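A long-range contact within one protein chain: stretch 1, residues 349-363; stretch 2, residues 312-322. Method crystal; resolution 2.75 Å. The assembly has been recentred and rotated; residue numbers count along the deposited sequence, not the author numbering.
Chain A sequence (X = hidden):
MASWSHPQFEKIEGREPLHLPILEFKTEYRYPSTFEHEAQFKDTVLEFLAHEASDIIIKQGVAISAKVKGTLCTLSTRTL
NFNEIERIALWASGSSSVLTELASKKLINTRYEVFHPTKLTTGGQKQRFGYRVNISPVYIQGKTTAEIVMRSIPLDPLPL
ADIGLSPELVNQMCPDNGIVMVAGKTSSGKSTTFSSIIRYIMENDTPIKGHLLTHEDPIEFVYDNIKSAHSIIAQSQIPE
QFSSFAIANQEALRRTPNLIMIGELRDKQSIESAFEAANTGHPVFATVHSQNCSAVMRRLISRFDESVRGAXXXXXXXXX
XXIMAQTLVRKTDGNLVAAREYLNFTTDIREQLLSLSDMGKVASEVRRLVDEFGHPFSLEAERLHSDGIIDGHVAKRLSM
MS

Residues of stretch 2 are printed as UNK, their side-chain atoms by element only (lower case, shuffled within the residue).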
ATOM      1  N   ILE A 349      37.341 -30.058  12.436  1.00 86.61           N
ATOM      2  CA  ILE A 349      35.928 -29.993  12.827  1.00 82.81           C
ATOM      3  C   ILE A 349      35.091 -29.583  11.625  1.00 78.53           C
ATOM      4  O   ILE A 349      34.066 -30.207  11.321  1.00 78.02           O
ATOM      5  CB  ILE A 349      35.721 -29.023  14.014  1.00 83.76           C
ATOM      6  CG1 ILE A 349      36.560 -29.466  15.209  1.00 83.58           C
ATOM      7  CG2 ILE A 349      34.249 -28.964  14.378  1.00 85.05           C
ATOM      8  CD1 ILE A 349      35.940 -30.520  16.057  1.00 84.34           C
ATOM      9  N   ARG A 350      35.515 -28.542  10.905  1.00 77.71           N
ATOM     10  CA  ARG A 350      34.803 -28.126   9.708  1.00 79.93           C
ATOM     11  C   ARG A 350      34.604 -29.280   8.701  1.00 84.07           C
ATOM     12  O   ARG A 350      33.473 -29.597   8.337  1.00 82.22           O
ATOM     13  CB  ARG A 350      35.558 -26.982   9.023  1.00 79.65           C
ATOM     14  CG  ARG A 350      35.247 -25.602   9.557  1.00 79.06           C
ATOM     15  CD  ARG A 350      36.458 -24.674   9.477  1.00 80.07           C
ATOM     16  NE  ARG A 350      36.072 -23.291   9.355  1.00 80.69           N
ATOM     17  CZ  ARG A 350      36.931 -22.280   9.419  1.00 86.46           C
ATOM     18  NH1 ARG A 350      38.261 -22.518   9.612  1.00 89.17           N
ATOM     19  NH2 ARG A 350      36.493 -21.008   9.290  1.00 82.91           N
ATOM     20  N   GLU A 351      35.713 -29.959   8.380  1.00 84.88           N
ATOM     21  CA  GLU A 351      35.630 -31.085   7.467  1.00 89.39           C
ATOM     22  C   GLU A 351      34.649 -32.155   7.971  1.00 89.32           C
ATOM     23  O   GLU A 351      33.830 -32.664   7.196  1.00 93.42           O
ATOM     24  CB  GLU A 351      37.001 -31.704   7.243  1.00 94.54           C
ATOM     25  CG  GLU A 351      37.708 -31.211   5.978  1.00 95.51           C
ATOM     26  CD  GLU A 351      38.966 -32.033   5.702  1.00103.04           C
ATOM     27  OE1 GLU A 351      39.226 -32.348   4.498  1.00102.92           O
ATOM     28  OE2 GLU A 351      39.702 -32.412   6.675  1.00103.27           O
ATOM     29  N   GLN A 352      34.680 -32.420   9.270  1.00 89.02           N
ATOM     30  CA  GLN A 352      33.762 -33.387   9.846  1.00 91.54           C
ATOM     31  C   GLN A 352      32.303 -32.964   9.673  1.00 89.17           C
ATOM     32  O   GLN A 352      31.442 -33.786   9.356  1.00 91.34           O
ATOM     33  CB  GLN A 352      34.077 -33.623  11.325  1.00 92.20           C
ATOM     34  CG  GLN A 352      33.230 -34.720  11.961  1.00 95.11           C
ATOM     35  CD  GLN A 352      33.085 -35.971  11.096  1.00 99.81           C
ATOM     36  OE1 GLN A 352      32.952 -35.913   9.883  1.00101.89           O
ATOM     37  NE2 GLN A 352      33.221 -37.111  11.707  1.00103.18           N
ATOM     38  N   LEU A 353      32.038 -31.667   9.850  1.00 89.28           N
ATOM     39  CA  LEU A 353      30.659 -31.190   9.759  1.00 88.60           C
ATOM     40  C   LEU A 353      30.175 -31.208   8.329  1.00 91.05           C
ATOM     41  O   LEU A 353      29.019 -31.578   8.061  1.00 91.02           O
ATOM     42  CB  LEU A 353      30.541 -29.789  10.370  1.00 86.40           C
ATOM     43  CG  LEU A 353      30.444 -29.709  11.885  1.00 84.76           C
ATOM     44  CD1 LEU A 353      30.645 -28.274  12.353  1.00 85.73           C
ATOM     45  CD2 LEU A 353      29.098 -30.262  12.335  1.00 84.36           C
ATOM     46  N   LEU A 354      31.016 -30.784   7.387  1.00 93.00           N
ATOM     47  CA  LEU A 354      30.662 -30.867   5.968  1.00 96.69           C
ATOM     48  C   LEU A 354      30.448 -32.336   5.492  1.00103.24           C
ATOM     49  O   LEU A 354      29.527 -32.617   4.758  1.00101.69           O
ATOM     50  CB  LEU A 354      31.720 -30.223   5.105  1.00 94.87           C
ATOM     51  CG  LEU A 354      31.972 -28.733   5.307  1.00 91.91           C
ATOM     52  CD1 LEU A 354      33.311 -28.320   4.658  1.00 89.09           C
ATOM     53  CD2 LEU A 354      30.770 -27.964   4.750  1.00 91.60           C
ATOM     54  N   SER A 355      31.212 -33.248   6.084  1.00110.11           N
ATOM     55  CA  SER A 355      31.461 -34.532   5.411  1.00120.14           C
ATOM     56  C   SER A 355      30.314 -35.535   5.547  1.00125.54           C
ATOM     57  O   SER A 355      29.875 -36.097   4.553  1.00127.00           O
ATOM     58  CB  SER A 355      32.744 -35.180   5.937  1.00121.66           C
ATOM     59  OG  SER A 355      33.816 -34.248   6.006  1.00125.95           O
ATOM     60  N   LEU A 356      29.733 -35.591   6.735  1.00130.70           N
ATOM     61  CA  LEU A 356      28.491 -36.349   6.943  1.00135.92           C
ATOM     62  C   LEU A 356      27.436 -35.974   5.932  1.00133.39           C
ATOM     63  O   LEU A 356      27.692 -35.155   5.026  1.00134.81           O
ATOM     64  CB  LEU A 356      27.992 -36.096   8.372  1.00139.78           C
ATOM     65  CG  LEU A 356      28.762 -36.871   9.481  1.00138.42           C
ATOM     66  CD1 LEU A 356      27.855 -37.231  10.664  1.00134.06           C
ATOM     67  CD2 LEU A 356      29.492 -38.158   9.033  1.00135.25           C
ATOM     68  N   SER A 357      26.275 -36.578   5.998  1.00127.75           N
ATOM     69  CA  SER A 357      25.130 -36.167   5.176  1.00125.55           C
ATOM     70  C   SER A 357      24.843 -34.657   5.367  1.00130.48           C
ATOM     71  O   SER A 357      24.654 -33.919   4.407  1.00131.97           O
ATOM     72  CB  SER A 357      23.902 -36.996   5.490  1.00121.66           C
ATOM     73  OG  SER A 357      22.742 -36.431   4.944  1.00118.37           O
ATOM     74  N   ASP A 358      24.809 -34.217   6.633  1.00124.75           N
ATOM     75  CA  ASP A 358      24.709 -32.822   6.983  1.00116.82           C
ATOM     76  C   ASP A 358      23.418 -32.122   6.503  1.00117.52           C
ATOM     77  O   ASP A 358      23.269 -30.913   6.638  1.00108.50           O
ATOM     78  CB  ASP A 358      25.965 -32.031   6.546  1.00109.42           C
ATOM     79  CG  ASP A 358      25.753 -31.257   5.253  1.00102.71           C
ATOM     80  OD1 ASP A 358      24.585 -30.950   4.919  1.00 97.43           O
ATOM     81  OD2 ASP A 358      26.745 -30.967   4.594  1.00 97.35           O
ATOM     82  N   MET A 359      22.486 -32.883   5.993  1.00120.65           N
ATOM     83  CA  MET A 359      21.107 -32.434   5.809  1.00122.05           C
ATOM     84  C   MET A 359      20.357 -32.597   7.152  1.00123.88           C
ATOM     85  O   MET A 359      19.755 -33.640   7.437  1.00135.07           O
ATOM     86  CB  MET A 359      20.399 -33.228   4.706  1.00127.21           C
ATOM     87  CG  MET A 359      21.312 -33.795   3.622  1.00129.89           C
ATOM     88  SD  MET A 359      21.705 -32.573   2.340  1.00127.87           S
ATOM     89  CE  MET A 359      22.996 -31.589   3.127  1.00124.57           C
ATOM     90  N   GLY A 360      20.478 -31.579   7.991  1.00116.46           N
ATOM     91  CA  GLY A 360      19.768 -31.529   9.240  1.00113.37           C
ATOM     92  C   GLY A 360      20.501 -32.149  10.424  1.00115.12           C
ATOM     93  O   GLY A 360      19.982 -32.058  11.542  1.00119.15           O
ATOM     94  N   LYS A 361      21.639 -32.814  10.206  1.00107.95           N
ATOM     95  CA  LYS A 361      22.389 -33.418  11.265  1.00 99.62           C
ATOM     96  C   LYS A 361      23.503 -32.566  11.857  1.00 89.30           C
ATOM     97  O   LYS A 361      24.231 -33.009  12.725  1.00 85.30           O
ATOM     98  CB  LYS A 361      22.930 -34.816  10.805  1.00103.24           C
ATOM     99  CG  LYS A 361      22.073 -35.988  11.254  1.00104.95           C
ATOM    100  CD  LYS A 361      21.586 -35.838  12.716  1.00104.97           C
ATOM    101  CE  LYS A 361      20.464 -36.803  13.009  1.00106.22           C
ATOM    102  NZ  LYS A 361      20.315 -37.014  14.476  1.00106.03           N
ATOM    103  N   VAL A 362      23.673 -31.369  11.333  1.00 86.44           N
ATOM    104  CA  VAL A 362      24.747 -30.470  11.777  1.00 81.95           C
ATOM    105  C   VAL A 362      24.648 -30.224  13.288  1.00 80.32           C
ATOM    106  O   VAL A 362      25.663 -30.155  13.984  1.00 76.61           O
ATOM    107  CB  VAL A 362      24.777 -29.185  10.954  1.00 78.27           C
ATOM    108  CG1 VAL A 362      25.913 -28.286  11.430  1.00 77.26           C
ATOM    109  CG2 VAL A 362      24.994 -29.550   9.483  1.00 80.83           C
ATOM    110  N   ALA A 363      23.430 -30.008  13.793  1.00 79.54           N
ATOM    111  CA  ALA A 363      23.244 -29.702  15.194  1.00 77.41           C
ATOM    112  C   ALA A 363      23.747 -30.850  16.068  1.00 81.50           C
ATOM    113  O   ALA A 363      24.689 -30.707  16.836  1.00 84.67           O
ATOM    114  CB  ALA A 363      21.772 -29.409  15.459  1.00 77.74           C
ATOM    115  N   UNK A 312      23.652 -22.253   2.868  1.00 70.31           N
ATOM    116  CA  UNK A 312      23.754 -21.577   4.145  1.00 65.48           C
ATOM    117  C   UNK A 312      24.512 -22.423   5.148  1.00 64.26           C
ATOM    118  O   UNK A 312      25.267 -21.887   5.985  1.00 70.02           O
ATOM    119  c   UNK A 312      22.365 -21.200   4.676  1.00 64.54           C
ATOM    120  N   UNK A 313      24.317 -23.730   5.136  1.00 61.49           N
ATOM    121  CA  UNK A 313      25.062 -24.608   6.029  1.00 61.62           C
ATOM    122  C   UNK A 313      26.531 -24.610   5.681  1.00 63.57           C
ATOM    123  O   UNK A 313      27.388 -24.572   6.568  1.00 61.82           O
ATOM    124  c   UNK A 313      24.438 -26.036   6.024  1.00 60.61           C
ATOM    125  c   UNK A 313      23.085 -26.009   6.727  1.00 59.99           C
ATOM    126  c   UNK A 313      25.336 -27.022   6.708  1.00 60.64           C
ATOM    127  c   UNK A 313      22.336 -27.284   6.650  1.00 61.99           C
ATOM    128  N   UNK A 314      26.858 -24.702   4.404  1.00 67.81           N
ATOM    129  CA  UNK A 314      28.261 -24.696   3.978  1.00 70.22           C
ATOM    130  C   UNK A 314      28.952 -23.389   4.405  1.00 66.96           C
ATOM    131  O   UNK A 314      29.978 -23.413   5.088  1.00 64.33           O
ATOM    132  c   UNK A 314      31.793 -23.737   1.324  1.00 82.29           C
ATOM    133  c   UNK A 314      31.709 -26.124   1.174  1.00 86.17           C
ATOM    134  c   UNK A 314      28.361 -24.890   2.477  1.00 72.57           C
ATOM    135  c   UNK A 314      29.793 -24.901   1.977  1.00 77.15           C
ATOM    136  c   UNK A 314      30.502 -23.722   1.794  1.00 80.07           C
ATOM    137  c   UNK A 314      30.416 -26.095   1.628  1.00 82.42           C
ATOM    138  c   UNK A 314      32.400 -24.928   1.022  1.00 87.35           C
ATOM    139  o   UNK A 314      33.698 -24.923   0.543  1.00 93.94           O
ATOM    140  N   UNK A 315      28.371 -22.255   4.031  1.00 67.96           N
ATOM    141  CA  UNK A 315      28.911 -20.980   4.473  1.00 68.15           C
ATOM    142  C   UNK A 315      29.046 -20.922   6.000  1.00 68.53           C
ATOM    143  O   UNK A 315      30.056 -20.464   6.519  1.00 65.92           O
ATOM    144  o   UNK A 315      27.642 -18.786   1.861  1.00 71.25           O
ATOM    145  c   UNK A 315      28.460 -19.312   2.614  1.00 69.20           C
ATOM    146  o   UNK A 315      29.647 -19.426   2.289  1.00 76.74           O
ATOM    147  c   UNK A 315      28.026 -19.820   3.968  1.00 66.62           C
ATOM    148  N   UNK A 316      28.029 -21.380   6.706  1.00 66.30           N
ATOM    149  CA  UNK A 316      28.039 -21.281   8.173  1.00 65.70           C
ATOM    150  C   UNK A 316      29.144 -22.113   8.787  1.00 64.33           C
ATOM    151  O   UNK A 316      29.793 -21.674   9.732  1.00 64.82           O
ATOM    152  c   UNK A 316      27.362 -22.594  10.879  1.00 72.07           C
ATOM    153  c   UNK A 316      26.496 -21.574  10.220  1.00 69.51           C
ATOM    154  c   UNK A 316      26.814 -20.185  10.710  1.00 67.28           C
ATOM    155  c   UNK A 316      26.667 -21.668   8.723  1.00 67.89           C
ATOM    156  N   UNK A 317      29.372 -23.312   8.270  1.00 65.41           N
ATOM    157  CA  UNK A 317      30.440 -24.162   8.792  1.00 65.11           C
ATOM    158  C   UNK A 317      31.805 -23.573   8.427  1.00 68.17           C
ATOM    159  O   UNK A 317      32.726 -23.566   9.246  1.00 68.43           O
ATOM    160  c   UNK A 317      31.465 -26.442   8.706  1.00 65.30           C
ATOM    161  c   UNK A 317      30.282 -25.609   8.298  1.00 64.00           C
ATOM    162  c   UNK A 317      29.005 -26.208   8.850  1.00 64.79           C
ATOM    163  N   UNK A 318      31.962 -23.104   7.178  1.00 71.23           N
ATOM    164  CA  UNK A 318      33.250 -22.627   6.728  1.00 74.22           C
ATOM    165  C   UNK A 318      33.652 -21.278   7.349  1.00 73.88           C
ATOM    166  O   UNK A 318      34.833 -20.974   7.424  1.00 72.49           O
ATOM    167  c   UNK A 318      33.415 -23.854   4.499  1.00 83.93           C
ATOM    168  c   UNK A 318      33.278 -22.524   5.202  1.00 78.06           C
ATOM    169  o   UNK A 318      35.443 -25.040   4.853  1.00 88.90           O
ATOM    170  c   UNK A 318      34.838 -24.196   4.131  1.00 87.99           C
ATOM    171  o   UNK A 318      35.325 -23.638   3.112  1.00 93.66           O
ATOM    172  N   UNK A 319      32.679 -20.497   7.785  1.00 72.21           N
ATOM    173  CA  UNK A 319      32.942 -19.170   8.313  1.00 71.96           C
ATOM    174  C   UNK A 319      33.001 -19.137   9.838  1.00 75.85           C
ATOM    175  O   UNK A 319      33.672 -18.271  10.412  1.00 81.82           O
ATOM    176  c   UNK A 319      32.326 -16.763   8.059  1.00 75.64           C
ATOM    177  o   UNK A 319      31.606 -18.370   6.469  1.00 79.08           O
ATOM    178  c   UNK A 319      31.867 -18.165   7.855  1.00 73.17           C
ATOM    179  N   UNK A 320      32.326 -20.074  10.513  1.00 73.40           N
ATOM    180  CA  UNK A 320      32.410 -20.152  11.960  1.00 71.76           C
ATOM    181  C   UNK A 320      33.802 -20.611  12.385  1.00 72.26           C
ATOM    182  O   UNK A 320      34.351 -21.561  11.824  1.00 74.32           O
ATOM    183  c   UNK A 320      31.331 -21.094  14.011  1.00 69.45           C
ATOM    184  c   UNK A 320      31.365 -21.131  12.485  1.00 71.27           C
ATOM    185  o   UNK A 320      30.064 -20.769  11.970  1.00 65.22           O
ATOM    186  N   UNK A 321      34.393 -19.912  13.355  1.00 70.58           N
ATOM    187  CA  UNK A 321      35.680 -20.284  13.909  1.00 70.14           C
ATOM    188  C   UNK A 321      35.622 -20.781  15.346  1.00 66.42           C
ATOM    189  O   UNK A 321      36.577 -21.412  15.814  1.00 62.27           O
ATOM    190  n   UNK A 321      39.844 -21.462  14.004  1.00 97.10           N
ATOM    191  c   UNK A 321      36.664 -19.102  13.805  1.00 72.35           C
ATOM    192  n   UNK A 321      41.489 -21.296  12.383  1.00 95.50           N
ATOM    193  c   UNK A 321      37.896 -20.573  12.161  1.00 84.35           C
ATOM    194  c   UNK A 321      40.209 -21.160  12.746  1.00 98.32           C
ATOM    195  n   UNK A 321      39.311 -20.738  11.857  1.00 93.96           N
ATOM    196  c   UNK A 321      37.544 -19.141  12.563  1.00 77.15           C
ATOM    197  N   UNK A 322      34.522 -20.525  16.049  1.00 64.56           N
ATOM    198  CA  UNK A 322      34.479 -20.724  17.491  1.00 64.06           C
ATOM    199  C   UNK A 322      33.107 -20.320  18.039  1.00 60.14           C
ATOM    200  O   UNK A 322      32.592 -19.245  17.710  1.00 57.79           O
ATOM    201  c   UNK A 322      35.107 -20.211  21.914  1.00 65.13           C
ATOM    202  c   UNK A 322      35.796 -20.272  19.614  1.00 66.99           C
ATOM    203  c   UNK A 322      35.565 -19.875  18.199  1.00 65.32           C
ATOM    204  c   UNK A 322      36.199 -20.946  22.268  1.00 68.88           C
ATOM    205  c   UNK A 322      36.911 -21.022  19.996  1.00 68.75           C
ATOM    206  c   UNK A 322      34.912 -19.874  20.580  1.00 65.84           C
ATOM    207  c   UNK A 322      37.104 -21.349  21.319  1.00 69.33           C
TER

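Position 312 has one side-chain carbon and no reach toward stretch 1: Ala-312. Position 313 carries four carbons, forked at the first with one arm two carbons long, so it is Ile-313. Its CB points toward stretch 1, CG2 meets CG2 of Val-362 at 3.8 Å, and CD1 lies 3.7 Å from the backbone O of Asp-358, so one side chain touches both the loop at Asp-358 and the start of the next helix at Val-362.

Position 314 shows one carbon, then a six-carbon ring bearing an oxygen: Tyr-314. Its CB points sideways, yet ring atom CD2 comes 3.7 Å from CD2 of Leu-354, while its hydroxyl is hydrogen-bonded elsewhere in the structure. Position 315, two carbons with two oxygens on the second, points away and touches nothing here; the pattern fits Asp-315, the oxygens marking an acid where only shape would leave asparagine possible. Position 316 has four carbons forked at the second, Leu-316, and makes no close contact.

Position 317 is one carbon carrying two more, pointing toward stretch 1: Val-317. Its CG1 sits 3.9 Å from CB of Leu-353 and 4.1 Å from CG of Leu-354. The compact side chain lies where the backbones come closest, its CA 6.0 Å from CA of Arg-350.

Position 318 has three carbons, the third carrying two oxygens: Glu-318. Its OE1 rests 3.9 Å from CD1 of Leu-354, a contact without a polar partner; its backbone O does more, accepting a very short bond of 2.5 Å from NH2 of Arg-350.

Positions 319 and 320 each show one carbon carrying an oxygen and a carbon. The first is Thr-319, whose OG1 bonds to O of Asp-315 at 2.6 Å; the second is Thr-320, whose OG1 reaches O of Leu-316 at 2.4 Å. Both hydroxyls thus turn back onto their own helix as it ends.

Position 321, three carbons, a nitrogen, then a carbon with two nitrogens, is Arg-321. Its CD lies over one face of the Arg-350 guanidinium, and its NE is 3.1 Å from NH1 of Arg-350, two donors of like charge that cannot bond each other. Position 322, one carbon and a six-carbon ring, is Phe-322, out of reach.

The rule is an antiparallel helix pair, 166° between directions and 9.4 Å between axes, packed through branched aliphatic side chains, with the Tyr-314 ring against Leu-354. At the helix end Arg-350 adds polar anchoring: besides the Glu-318 bond, its NE gives a weak one to O of Val-317 at 3.4 Å, so the arginine reads backbone carbonyls rather than an acidic side chain.

Stretch 2 (312-322) AIYDLVETTRF
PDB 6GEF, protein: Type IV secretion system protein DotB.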